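Local structure of RNA-binding protein RO60 (Deinococcus radiodurans, 2NVO) at residues E162-V166 against D167-L171; P384-P388 against N389-A393; A293-Q296 against A297-R301; L103-L106 against A107-K111; D317-K320 against A321-Y325. The protein binds several small RNAs that accumulate during recovery from ultraviolet irradiation and contributes to the resistance of the bacterium to that radiation. All coordinates share one frame; numbering follows the deposited sequence.

Contact 1: E162-V166 against D167-L171; sequences ETADV and DKLAL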
loop_
_atom_site.group_PDB
_atom_site.type_symbol
_atom_site.label_atom_id
_atom_site.label_comp_id
_atom_site.label_asym_id
_atom_site.label_seq_id
_atom_site.Cartn_x
_atom_site.Cartn_y
_atom_site.Cartn_z
ATOM N N GLU A 162 -25.755 -12.248 1.212
ATOM C CA GLU A 162 -26.585 -12.997 0.266
ATOM C C GLU A 162 -26.020 -12.967 -1.155
ATOM O O GLU A 162 -26.384 -13.796 -2.000
ATOM C CB GLU A 162 -28.015 -12.464 0.298
ATOM C CG GLU A 162 -28.741 -12.798 1.592
ATOM C CD GLU A 162 -30.006 -11.998 1.770
ATOM O OE1 GLU A 162 -30.269 -11.129 0.915
ATOM O OE2 GLU A 162 -30.737 -12.237 2.763
ATOM N N THR A 163 -25.125 -12.018 -1.410
ATOM C CA THR A 163 -24.523 -11.853 -2.734
ATOM C C THR A 163 -23.216 -12.643 -2.878
ATOM O O THR A 163 -22.738 -12.888 -3.986
ATOM C CB THR A 163 -24.259 -10.362 -3.025
ATOM O OG1 THR A 163 -25.506 -9.671 -3.138
ATOM C CG2 THR A 163 -23.474 -10.182 -4.310
ATOM N N ALA A 164 -22.646 -13.054 -1.753
ATOM C CA ALA A 164 -21.343 -13.712 -1.753
ATOM C C ALA A 164 -21.454 -15.222 -1.949
ATOM O O ALA A 164 -22.276 -15.877 -1.302
ATOM C CB ALA A 164 -20.601 -13.407 -0.444
ATOM N N ASP A 165 -20.604 -15.782 -2.807
ATOM C CA ASP A 165 -20.644 -17.222 -3.071
ATOM C C ASP A 165 -20.092 -18.046 -1.905
ATOM O O ASP A 165 -19.423 -17.518 -1.013
ATOM C CB ASP A 165 -19.987 -17.576 -4.423
ATOM C CG ASP A 165 -18.519 -18.004 -4.300
ATOM O OD1 ASP A 165 -17.781 -17.474 -3.442
ATOM O OD2 ASP A 165 -18.097 -18.873 -5.099
ATOM N N VAL A 166 -20.393 -19.340 -1.911
ATOM C CA VAL A 166 -20.065 -20.214 -0.793
ATOM C C VAL A 166 -18.553 -20.237 -0.492
ATOM O O VAL A 166 -18.135 -20.514 0.639
ATOM C CB VAL A 166 -20.621 -21.643 -1.030
ATOM C CG1 VAL A 166 -20.015 -22.259 -2.297
ATOM C CG2 VAL A 166 -20.390 -22.533 0.188
ATOM N N ASP A 167 -17.739 -19.923 -1.496
ATOM C CA ASP A 167 -16.286 -19.908 -1.324
ATOM C C ASP A 167 -15.809 -18.628 -0.629
ATOM O O ASP A 167 -14.937 -18.675 0.241
ATOM C CB ASP A 167 -15.584 -20.097 -2.670
ATOM C CG ASP A 167 -16.027 -21.372 -3.383
ATOM O OD1 ASP A 167 -15.988 -22.458 -2.764
ATOM O OD2 ASP A 167 -16.423 -21.282 -4.560
ATOM N N LYS A 168 -16.380 -17.488 -1.007
ATOM C CA LYS A 168 -16.054 -16.236 -0.332
ATOM C C LYS A 168 -16.574 -16.247 1.102
ATOM O O LYS A 168 -15.926 -15.728 2.016
ATOM C CB LYS A 168 -16.617 -15.026 -1.071
ATOM C CG LYS A 168 -16.557 -13.759 -0.224
ATOM C CD LYS A 168 -17.272 -12.572 -0.855
ATOM C CE LYS A 168 -16.333 -11.728 -1.698
ATOM N NZ LYS A 168 -16.901 -10.373 -1.949
ATOM N N LEU A 169 -17.745 -16.842 1.303
ATOM C CA LEU A 169 -18.309 -16.907 2.642
ATOM C C LEU A 169 -17.434 -17.754 3.556
ATOM O O LEU A 169 -17.174 -17.376 4.707
ATOM C CB LEU A 169 -19.738 -17.451 2.618
ATOM C CG LEU A 169 -20.824 -16.488 2.135
ATOM C CD1 LEU A 169 -22.204 -17.089 2.401
ATOM C CD2 LEU A 169 -20.693 -15.114 2.798
ATOM N N ALA A 170 -16.991 -18.901 3.039
ATOM C CA ALA A 170 -16.177 -19.834 3.811
ATOM C C ALA A 170 -14.865 -19.169 4.191
ATOM O O ALA A 170 -14.361 -19.346 5.303
ATOM C CB ALA A 170 -15.918 -21.108 3.015
ATOM N N LEU A 171 -14.329 -18.400 3.248
ATOM C CA LEU A 171 -13.101 -17.648 3.451
ATOM C C LEU A 171 -13.275 -16.641 4.582
ATOM O O LEU A 171 -12.428 -16.544 5.474
ATOM C CB LEU A 171 -12.705 -16.928 2.159
ATOM C CG LEU A 171 -11.491 -15.995 2.247
ATOM C CD1 LEU A 171 -10.222 -16.790 2.511
ATOM C CD2 LEU A 171 -11.346 -15.144 0.984
#

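Contact 2: P384-P388 against N389-A393; sequences PGLTP and NMAAA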
loop_
_atom_site.group_PDB
_atom_site.type_symbol
_atom_site.label_atom_id
_atom_site.label_comp_id
_atom_site.label_asym_id
_atom_site.label_seq_id
_atom_site.Cartn_x
_atom_site.Cartn_y
_atom_site.Cartn_z
ATOM N N PRO A 384 15.089 -1.931 7.709
ATOM C CA PRO A 384 16.432 -1.801 8.281
ATOM C C PRO A 384 17.482 -1.555 7.204
ATOM O O PRO A 384 17.615 -2.358 6.287
ATOM C CB PRO A 384 16.669 -3.176 8.916
ATOM C CG PRO A 384 15.802 -4.094 8.098
ATOM C CD PRO A 384 14.556 -3.296 7.900
ATOM N N GLY A 385 18.226 -0.465 7.313
ATOM C CA GLY A 385 19.251 -0.166 6.338
ATOM C C GLY A 385 18.771 0.599 5.116
ATOM O O GLY A 385 19.592 1.010 4.299
ATOM N N LEU A 386 17.469 0.807 4.964
ATOM C CA LEU A 386 17.001 1.566 3.791
ATOM C C LEU A 386 17.169 3.064 4.097
ATOM O O LEU A 386 16.255 3.699 4.579
ATOM C CB LEU A 386 15.539 1.259 3.458
ATOM C CG LEU A 386 14.978 1.989 2.212
ATOM C CD1 LEU A 386 15.830 1.718 1.001
ATOM C CD2 LEU A 386 13.528 1.592 1.931
ATOM N N THR A 387 18.354 3.595 3.863
ATOM C CA THR A 387 18.620 5.005 4.170
ATOM C C THR A 387 17.872 5.943 3.225
ATOM O O THR A 387 17.529 5.564 2.126
ATOM C CB THR A 387 20.104 5.322 4.112
ATOM O OG1 THR A 387 20.598 5.183 2.772
ATOM C CG2 THR A 387 20.887 4.403 5.067
ATOM N N PRO A 388 17.569 7.163 3.685
ATOM C CA PRO A 388 16.958 8.104 2.745
ATOM C C PRO A 388 17.797 8.235 1.463
ATOM O O PRO A 388 17.225 8.329 0.382
ATOM C CB PRO A 388 16.925 9.416 3.535
ATOM C CG PRO A 388 16.781 8.948 4.997
ATOM C CD PRO A 388 17.625 7.682 5.063
ATOM N N ASN A 389 19.123 8.205 1.589
ATOM C CA ASN A 389 20.029 8.300 0.445
ATOM C C ASN A 389 19.810 7.115 -0.509
ATOM O O ASN A 389 19.651 7.305 -1.701
ATOM C CB ASN A 389 21.493 8.381 0.922
ATOM C CG ASN A 389 22.508 8.136 -0.188
ATOM O OD1 ASN A 389 22.571 8.870 -1.194
ATOM N ND2 ASN A 389 23.353 7.131 0.015
ATOM N N MET A 390 19.732 5.913 0.046
ATOM C CA MET A 390 19.454 4.725 -0.757
ATOM C C MET A 390 18.083 4.811 -1.434
ATOM O O MET A 390 17.948 4.506 -2.623
ATOM C CB MET A 390 19.563 3.465 0.104
ATOM C CG MET A 390 19.457 2.168 -0.685
ATOM S SD MET A 390 19.447 0.706 0.372
ATOM C CE MET A 390 21.060 0.823 1.148
ATOM N N ALA A 391 17.065 5.212 -0.676
ATOM C CA ALA A 391 15.712 5.299 -1.221
ATOM C C ALA A 391 15.634 6.298 -2.379
ATOM O O ALA A 391 15.036 6.001 -3.427
ATOM C CB ALA A 391 14.697 5.661 -0.134
ATOM N N ALA A 392 16.206 7.482 -2.177
ATOM C CA ALA A 392 16.214 8.534 -3.182
ATOM C C ALA A 392 17.008 8.131 -4.448
ATOM O O ALA A 392 16.621 8.482 -5.583
ATOM C CB ALA A 392 16.763 9.841 -2.583
ATOM N N ALA A 393 18.117 7.420 -4.246
ATOM C CA ALA A 393 18.907 6.910 -5.362
ATOM C C ALA A 393 18.146 5.870 -6.149
ATOM O O ALA A 393 18.220 5.852 -7.396
ATOM C CB ALA A 393 20.260 6.351 -4.889
#

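Contact 3: A293-Q296 against A297-R301; sequences ATVQ and AVIER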
loop_
_atom_site.group_PDB
_atom_site.type_symbol
_atom_site.label_atom_id
_atom_site.label_comp_id
_atom_site.label_asym_id
_atom_site.label_seq_id
_atom_site.Cartn_x
_atom_site.Cartn_y
_atom_site.Cartn_z
ATOM N N ALA A 293 19.180 -27.248 -3.140
ATOM C CA ALA A 293 17.967 -27.459 -3.935
ATOM C C ALA A 293 16.895 -26.389 -3.689
ATOM O O ALA A 293 16.308 -25.835 -4.632
ATOM C CB ALA A 293 17.389 -28.854 -3.701
ATOM N N THR A 294 16.621 -26.124 -2.415
ATOM C CA THR A 294 15.616 -25.133 -2.064
ATOM C C THR A 294 16.130 -23.744 -2.408
ATOM O O THR A 294 15.382 -22.932 -2.921
ATOM C CB THR A 294 15.254 -25.183 -0.567
ATOM O OG1 THR A 294 14.770 -26.491 -0.234
ATOM C CG2 THR A 294 14.177 -24.168 -0.260
ATOM N N VAL A 295 17.404 -23.499 -2.122
ATOM C CA VAL A 295 18.065 -22.241 -2.491
ATOM C C VAL A 295 17.898 -21.932 -3.988
ATOM O O VAL A 295 17.465 -20.835 -4.361
ATOM C CB VAL A 295 19.552 -22.268 -2.118
ATOM C CG1 VAL A 295 20.319 -21.174 -2.840
ATOM C CG2 VAL A 295 19.723 -22.126 -0.606
ATOM N N GLN A 296 18.205 -22.907 -4.850
ATOM C CA GLN A 296 18.072 -22.664 -6.282
ATOM C C GLN A 296 16.628 -22.419 -6.656
ATOM O O GLN A 296 16.321 -21.567 -7.490
ATOM C CB GLN A 296 18.636 -23.820 -7.133
ATOM C CG GLN A 296 18.804 -23.409 -8.605
ATOM C CD GLN A 296 19.727 -22.211 -8.781
ATOM O OE1 GLN A 296 19.477 -21.335 -9.613
ATOM N NE2 GLN A 296 20.789 -22.156 -7.982
ATOM N N ALA A 297 15.730 -23.164 -6.035
ATOM C CA ALA A 297 14.318 -23.019 -6.344
ATOM C C ALA A 297 13.837 -21.627 -5.931
ATOM O O ALA A 297 13.029 -21.008 -6.620
ATOM C CB ALA A 297 13.502 -24.100 -5.639
ATOM N N VAL A 298 14.328 -21.135 -4.795
ATOM C CA VAL A 298 13.965 -19.760 -4.403
ATOM C C VAL A 298 14.528 -18.753 -5.412
ATOM O O VAL A 298 13.803 -17.900 -5.910
ATOM C CB VAL A 298 14.409 -19.441 -2.956
ATOM C CG1 VAL A 298 14.277 -17.929 -2.647
ATOM C CG2 VAL A 298 13.572 -20.249 -1.968
ATOM N N ILE A 299 15.810 -18.873 -5.740
ATOM C CA ILE A 299 16.420 -17.985 -6.728
ATOM C C ILE A 299 15.624 -17.928 -8.028
ATOM O O ILE A 299 15.381 -16.850 -8.560
ATOM C CB ILE A 299 17.883 -18.350 -6.999
ATOM C CG1 ILE A 299 18.720 -18.055 -5.747
ATOM C CG2 ILE A 299 18.447 -17.575 -8.210
ATOM C CD1 ILE A 299 20.105 -18.683 -5.794
ATOM N N GLU A 300 15.209 -19.089 -8.535
ATOM C CA GLU A 300 14.444 -19.133 -9.783
ATOM C C GLU A 300 13.104 -18.398 -9.687
ATOM O O GLU A 300 12.675 -17.741 -10.631
ATOM C CB GLU A 300 14.226 -20.586 -10.248
ATOM C CG GLU A 300 15.518 -21.315 -10.592
ATOM C CD GLU A 300 16.334 -20.602 -11.664
ATOM O OE1 GLU A 300 15.726 -19.945 -12.536
ATOM O OE2 GLU A 300 17.582 -20.691 -11.642
ATOM N N ARG A 301 12.432 -18.515 -8.559
ATOM C CA ARG A 301 11.180 -17.789 -8.391
ATOM C C ARG A 301 11.402 -16.274 -8.273
ATOM O O ARG A 301 10.635 -15.491 -8.811
ATOM C CB ARG A 301 10.425 -18.319 -7.175
ATOM C CG ARG A 301 10.161 -19.813 -7.256
ATOM C CD ARG A 301 9.583 -20.327 -5.967
ATOM N NE ARG A 301 8.356 -19.607 -5.647
ATOM C CZ ARG A 301 7.494 -19.992 -4.717
ATOM N NH1 ARG A 301 7.718 -21.103 -4.024
ATOM N NH2 ARG A 301 6.408 -19.273 -4.487
#

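Contact 4: L103-L106 against A107-K111; sequences LLVL and ALIAK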
loop_
_atom_site.group_PDB
_atom_site.type_symbol
_atom_site.label_atom_id
_atom_site.label_comp_id
_atom_site.label_asym_id
_atom_site.label_seq_id
_atom_site.Cartn_x
_atom_site.Cartn_y
_atom_site.Cartn_z
ATOM N N LEU A 103 -14.754 3.661 2.221
ATOM C CA LEU A 103 -15.665 3.012 3.153
ATOM C C LEU A 103 -16.367 4.026 4.049
ATOM O O LEU A 103 -17.566 3.908 4.295
ATOM C CB LEU A 103 -14.918 1.985 4.002
ATOM C CG LEU A 103 -14.388 0.803 3.193
ATOM C CD1 LEU A 103 -13.523 -0.108 4.055
ATOM C CD2 LEU A 103 -15.556 0.032 2.593
ATOM N N LEU A 104 -15.618 5.031 4.508
ATOM C CA LEU A 104 -16.145 6.073 5.385
ATOM C C LEU A 104 -17.146 6.930 4.643
ATOM O O LEU A 104 -18.225 7.208 5.146
ATOM C CB LEU A 104 -15.014 6.966 5.904
ATOM C CG LEU A 104 -15.415 8.293 6.558
ATOM C CD1 LEU A 104 -16.401 8.060 7.712
ATOM C CD2 LEU A 104 -14.204 9.079 7.056
ATOM N N VAL A 105 -16.776 7.352 3.443
ATOM C CA VAL A 105 -17.659 8.163 2.619
ATOM C C VAL A 105 -18.948 7.414 2.307
ATOM O O VAL A 105 -20.039 7.974 2.402
ATOM C CB VAL A 105 -16.967 8.592 1.319
ATOM C CG1 VAL A 105 -17.979 9.182 0.367
ATOM C CG2 VAL A 105 -15.869 9.617 1.624
ATOM N N LEU A 106 -18.812 6.139 1.957
ATOM C CA LEU A 106 -19.957 5.288 1.663
ATOM C C LEU A 106 -20.891 5.179 2.859
ATOM O O LEU A 106 -22.112 5.275 2.708
ATOM C CB LEU A 106 -19.521 3.893 1.206
ATOM C CG LEU A 106 -20.641 3.086 0.530
ATOM C CD1 LEU A 106 -20.943 3.595 -0.884
ATOM C CD2 LEU A 106 -20.308 1.604 0.482
ATOM N N ALA A 107 -20.320 4.983 4.047
ATOM C CA ALA A 107 -21.111 4.983 5.263
ATOM C C ALA A 107 -21.877 6.287 5.430
ATOM O O ALA A 107 -23.063 6.265 5.758
ATOM C CB ALA A 107 -20.235 4.713 6.487
ATOM N N LEU A 108 -21.208 7.419 5.214
ATOM C CA LEU A 108 -21.838 8.727 5.402
ATOM C C LEU A 108 -23.054 8.894 4.494
ATOM O O LEU A 108 -24.118 9.328 4.933
ATOM C CB LEU A 108 -20.849 9.873 5.144
ATOM C CG LEU A 108 -19.732 10.137 6.152
ATOM C CD1 LEU A 108 -18.673 11.070 5.556
ATOM C CD2 LEU A 108 -20.302 10.719 7.441
ATOM N N ILE A 109 -22.878 8.569 3.220
ATOM C CA ILE A 109 -23.971 8.631 2.265
ATOM C C ILE A 109 -25.090 7.669 2.680
ATOM O O ILE A 109 -26.238 8.076 2.877
ATOM C CB ILE A 109 -23.490 8.287 0.846
ATOM C CG1 ILE A 109 -22.345 9.209 0.420
ATOM C CG2 ILE A 109 -24.656 8.373 -0.146
ATOM C CD1 ILE A 109 -21.699 8.799 -0.904
ATOM N N ALA A 110 -24.740 6.399 2.840
ATOM C CA ALA A 110 -25.703 5.364 3.184
ATOM C C ALA A 110 -26.495 5.698 4.441
ATOM O O ALA A 110 -27.691 5.412 4.515
ATOM C CB ALA A 110 -25.008 4.010 3.338
ATOM N N LYS A 111 -25.835 6.310 5.420
ATOM C CA LYS A 111 -26.452 6.517 6.726
ATOM C C LYS A 111 -27.072 7.894 6.905
ATOM O O LYS A 111 -28.021 8.041 7.662
ATOM C CB LYS A 111 -25.453 6.271 7.859
ATOM C CG LYS A 111 -24.883 4.862 7.918
ATOM C CD LYS A 111 -25.925 3.823 8.281
ATOM C CE LYS A 111 -26.506 4.064 9.666
ATOM N NZ LYS A 111 -27.203 2.859 10.205
#

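Contact 5: D317-K320 against A321-Y325; sequences DALK and ARLVY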
loop_
_atom_site.group_PDB
_atom_site.type_symbol
_atom_site.label_atom_id
_atom_site.label_comp_id
_atom_site.label_asym_id
_atom_site.label_seq_id
_atom_site.Cartn_x
_atom_site.Cartn_y
_atom_site.Cartn_z
ATOM N N ASP A 317 10.090 -3.059 -3.631
ATOM C CA ASP A 317 9.648 -4.303 -3.010
ATOM C C ASP A 317 10.816 -5.271 -2.925
ATOM O O ASP A 317 11.007 -5.932 -1.911
ATOM C CB ASP A 317 8.534 -4.959 -3.828
ATOM C CG ASP A 317 7.221 -4.214 -3.742
ATOM O OD1 ASP A 317 7.009 -3.502 -2.732
ATOM O OD2 ASP A 317 6.391 -4.350 -4.684
ATOM N N ALA A 318 11.606 -5.349 -3.997
ATOM C CA ALA A 318 12.740 -6.242 -3.997
ATOM C C ALA A 318 13.836 -5.697 -3.088
ATOM O O ALA A 318 14.489 -6.453 -2.390
ATOM C CB ALA A 318 13.268 -6.463 -5.432
ATOM N N LEU A 319 14.037 -4.380 -3.107
ATOM C CA LEU A 319 15.061 -3.789 -2.250
ATOM C C LEU A 319 14.699 -4.050 -0.783
ATOM O O LEU A 319 15.544 -4.468 -0.018
ATOM C CB LEU A 319 15.245 -2.287 -2.525
ATOM C CG LEU A 319 16.372 -1.610 -1.725
ATOM C CD1 LEU A 319 17.687 -2.396 -1.779
ATOM C CD2 LEU A 319 16.587 -0.145 -2.194
ATOM N N LYS A 320 13.447 -3.824 -0.408
ATOM C CA LYS A 320 13.020 -4.062 0.972
ATOM C C LYS A 320 13.234 -5.529 1.368
ATOM O O LYS A 320 13.777 -5.830 2.436
ATOM C CB LYS A 320 11.556 -3.661 1.177
ATOM C CG LYS A 320 11.006 -4.065 2.548
ATOM C CD LYS A 320 9.503 -3.843 2.647
ATOM C CE LYS A 320 8.982 -4.206 4.043
ATOM N NZ LYS A 320 7.612 -3.655 4.279
ATOM N N ALA A 321 12.824 -6.451 0.494
ATOM C CA ALA A 321 12.998 -7.870 0.805
ATOM C C ALA A 321 14.456 -8.231 1.035
ATOM O O ALA A 321 14.775 -8.990 1.940
ATOM C CB ALA A 321 12.352 -8.775 -0.283
ATOM N N ARG A 322 15.348 -7.691 0.213
ATOM C CA ARG A 322 16.764 -7.950 0.369
ATOM C C ARG A 322 17.297 -7.421 1.699
ATOM O O ARG A 322 17.991 -8.127 2.423
ATOM C CB ARG A 322 17.580 -7.326 -0.757
ATOM C CG ARG A 322 19.067 -7.460 -0.503
ATOM C CD ARG A 322 19.890 -7.283 -1.736
ATOM N NE ARG A 322 19.907 -5.911 -2.232
ATOM C CZ ARG A 322 20.568 -4.903 -1.664
ATOM N NH1 ARG A 322 21.256 -5.095 -0.548
ATOM N NH2 ARG A 322 20.546 -3.701 -2.227
ATOM N N LEU A 323 16.972 -6.175 2.018
ATOM C CA LEU A 323 17.478 -5.559 3.246
ATOM C C LEU A 323 16.929 -6.305 4.456
ATOM O O LEU A 323 17.667 -6.620 5.359
ATOM C CB LEU A 323 17.102 -4.069 3.310
ATOM C CG LEU A 323 17.736 -3.187 2.220
ATOM C CD1 LEU A 323 17.102 -1.781 2.140
ATOM C CD2 LEU A 323 19.232 -3.087 2.400
ATOM N N VAL A 324 15.630 -6.575 4.466
ATOM C CA VAL A 324 14.997 -7.295 5.584
ATOM C C VAL A 324 15.645 -8.664 5.776
ATOM O O VAL A 324 16.013 -9.062 6.894
ATOM C CB VAL A 324 13.489 -7.487 5.356
ATOM C CG1 VAL A 324 12.910 -8.469 6.391
ATOM C CG2 VAL A 324 12.764 -6.152 5.445
ATOM N N TYR A 325 15.797 -9.381 4.665
ATOM C CA TYR A 325 16.369 -10.716 4.692
ATOM C C TYR A 325 17.831 -10.721 5.111
ATOM O O TYR A 325 18.259 -11.582 5.871
ATOM C CB TYR A 325 16.195 -11.393 3.315
ATOM C CG TYR A 325 16.841 -12.753 3.212
ATOM C CD1 TYR A 325 16.423 -13.803 4.020
ATOM C CD2 TYR A 325 17.870 -12.988 2.304
ATOM C CE1 TYR A 325 17.029 -15.061 3.929
ATOM C CE2 TYR A 325 18.475 -14.223 2.209
ATOM C CZ TYR A 325 18.050 -15.255 3.020
ATOM O OH TYR A 325 18.655 -16.480 2.916
HETATM O O HOH W 1 17.404 -5.844 -4.046
#

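Contact 1: E162-V166 against D167-L171
D167 meets D165 twice, once through its backbone and once through its carboxylate. D167 N is 3.1 Å from D165 OD1, but the bent angle at the hydrogen makes this a weak bond. The carboxylates approach with planes 70° apart, and D165 OD2 stands 3.0 Å from D167 OD2; both are acceptors, so the pair is a meeting of like charges.

K168 supplies the stronger grip on the same cap: K168 N to D165 OD1 is 2.8 Å with an N–H...O angle of 162°. D165 is therefore the N-cap of helix 166-175. The K168 side chain bends at CG–CD (chi3 -92°), and its CD presses on A164 CB at 3.5 Å, tighter than usual carbon contact. Its NZ then leaves for the carbonyl of R131.

L169 follows with the first full helical turn, its N bonding to D165 O at 2.9 Å. On the apolar side, L169 CD2 touches A164 CB at 3.7 Å, so one alanine methyl group is shared between the lysine chain and the leucine. L169 also packs on helix 198-209, where R200 binds the carbonyl of A164. A170 N bonds in turn to V166 O at 3.1 Å, and A170 and V166 both lie against A219.

Two carboxylates this close would probably raise the proton affinity of at least one of them. Partial positive charge at the start of the helix, with K168 N–H directed at D165 OD1 and D167 N–H reaching it weakly, would offset part of that cost where the chain turns from helix 151-163 into the next helix.

Contact 2: P384-P388 against N389-A393
The planar peptide carbonyls of T387 and P388 face the N–H groups of the next turn, and the two are met differently. A391 N stands almost straight ahead of T387 O, 2.9 Å away with a C=O...N angle of 166°, whereas A392 N, also 2.9 Å from P388 O, is tilted 22° from that carbonyl plane. P388 CB points away from the following turn overall, yet lies 3.2 Å from N389 N; the P388 side chain touches M375 and D465.

The side-chain bond of the turn comes from T387, the N-cap: M390 N donates to T387 OG1 over 3.0 Å. A chi1 of 66° sets OG1 between the backbone N and the carbonyl carbon of its own residue, which aims it at the helix start. The same oxygen is 3.3 Å from M390 CB, and the two side chains cross at about a right angle.

M390 runs extended from CB to SD, then bends, carrying its methyl group back over the loop. CE comes to 3.5 Å from G385 O, and SD lies 3.8 Å from L386 CD1. L386, the centre of an inverse gamma turn, thereby shares an apolar patch with M390, and both also touch L319 and L323 of helix 315-326.

A threonine N-cap followed by proline in the first turn is a familiar way to start an α-helix. Here it opens helix 388-402 of the VWFA-like domain, with the P388 side chain about 7 Å from that of S374, a ligand of the calcium ion in the MIDAS-like site.

Contact 3: A293-Q296 against A297-R301
I299 lies one turn beyond V295 on α-helix 292-302, part of the helical TROVE domain whose HEAT-like repeats form a horseshoe. Its CB sits 3.6 Å from V295 O, close beside the carbonyl that accepts the backbone bond of its own residue. CG1 comes nearer, 3.4 Å from V295 O, because chi1 of -68° places it beside the backbone N and so lays the longer branch back along the preceding turn. CD1, at the tip, reaches V295 CG1 at 3.9 Å. The two side chains run next to each other and point the same way, a methyl-to-methyl contact between i and i+4 positions. R342 of helix 341-354 touches both V295 and I299, and A346 of the same helix touches I299.

The backbone carries the regular ladder. V295 O receives I299 N at 2.9 Å with an N–H...O angle of 175°, and T294 O receives V298 N at 2.8 Å. V298 uses another side of the helix: its CG2 lies 3.4 Å from T294 O, while the side chain packs on L278 of helix 271-283 and on L287. V295 also touches L287 and V340, so L287 is shared by V295 and V298.

The side chains of Q296 and E300 cross obliquely. E300 CG, set beside its own backbone N by chi1 (-64°), lies 3.2 Å from Q296 O, the same oxygen that accepts E300 N at 2.9 Å.

Contact 4: L103-L106 against A107-K111
V105 overlaps I109 through the ends of one branch each: V105 CG1 rests 3.9 Å from I109 CD1, and the side chains meet at a slant. The isoleucine gets there because CG1 stands beside its backbone N (chi1 -56°) and lies over the previous turn, only 3.3 Å from V105 O. That carbonyl oxygen also accepts I109 N at 3.0 Å, so one oxygen has an N–H and an aliphatic chain close by.

One residue earlier in each segment, L104 and L108 repeat the i to i+4 spacing more loosely. L104 CD1 comes to 4.2 Å from L108 CG, and L108 N bonds to L104 O at 3.0 Å. The third pair relies on the backbone: A110 N bonds to L106 O at 2.9 Å with an angle of 166° at the hydrogen, and A110 CB lies 3.2 Å from the same carbonyl.

The rows share neighbours. L84 of helix 80-93 touches both I109 and L106, while T87 and A83 of that helix meet V105 and I109. L106 also reaches L126 of helix 116-129, where A110 meets A122 and W123, and L104 and A107 face F142 of helix 133-143. Three helices of the TROVE domain thus contact helix 100-112.

All eight residues that touch are apolar and buried, so the side chains make no polar bond across the turn. The amide groups, which could not be left without partners cheaply in such surroundings, are paired by the helical bonds. The side chains meet by van der Waals contact, while the hydrogen bonds of the turn are all backbone ones.

Contact 5: D317-K320 against A321-Y325
A318 O is approached by two donors: R322 N bonds to it at 3.0 Å, and a water gives a weak, long bond of 3.4 Å. The water also accepts from R322 NE at 3.1 Å, so it ties the head of the arginine back to a carbonyl one turn earlier. A weak, long ion pair joins the same NE to E348 of helix 341-354.

The arginine chain makes this possible by bending at CG–CD (chi3 70°), which folds the guanidinium back along the helix. There it meets L319, whose CD1 lies 3.2 Å from R322 NH2. The methyl group approaches the guanidinium obliquely. L319 is directed to this place by CG lying opposite its backbone N (chi1 -176°), and L319 CG in turn touches L323 CD1 at 3.9 Å.

These are i to i+3 and i to i+4 contacts of α-helix 315-326, in the TROVE part of the chain where it lies against the VWFA-like domain. A321 and Y325 turn to L275 and L278 of helix 271-283.

K320, exposed but touching V383 of the VWFA-like domain, runs extended beyond CG beside V324, with both side chains pointing the same way; K320 CG is 4.0 Å from V324 CG2. The backbone bond of that pair is the shortest here, with V324 N 2.8 Å from K320 O at 170° at the hydrogen. V324 CG2 also sits against K320 O, at 3.2 Å.

How the contacts relate
Contacts 2 and 5 are the pair that touch: with centres 12 Å apart they join the VWFA-like domain to the TROVE domain. L386 CD1 meets L319 CD2 at 3.8 Å, and M390 SD meets L323 CD1 at 3.8 Å. Contact 2 is also the one close to the bound calcium ion, about 9 Å from the P388 side chain. Contact 3 is the next nearest to contact 5, with centres 17 Å and nearest atoms about 7 Å apart. Contacts 1 and 4 belong to another part of the horseshoe, about 11 Å apart at their nearest atoms; contact 1 falls in the region assigned to RNA binding by similarity. Centres of contacts 3 and 4 are 47 Å apart, on opposite sides of the chain's centre.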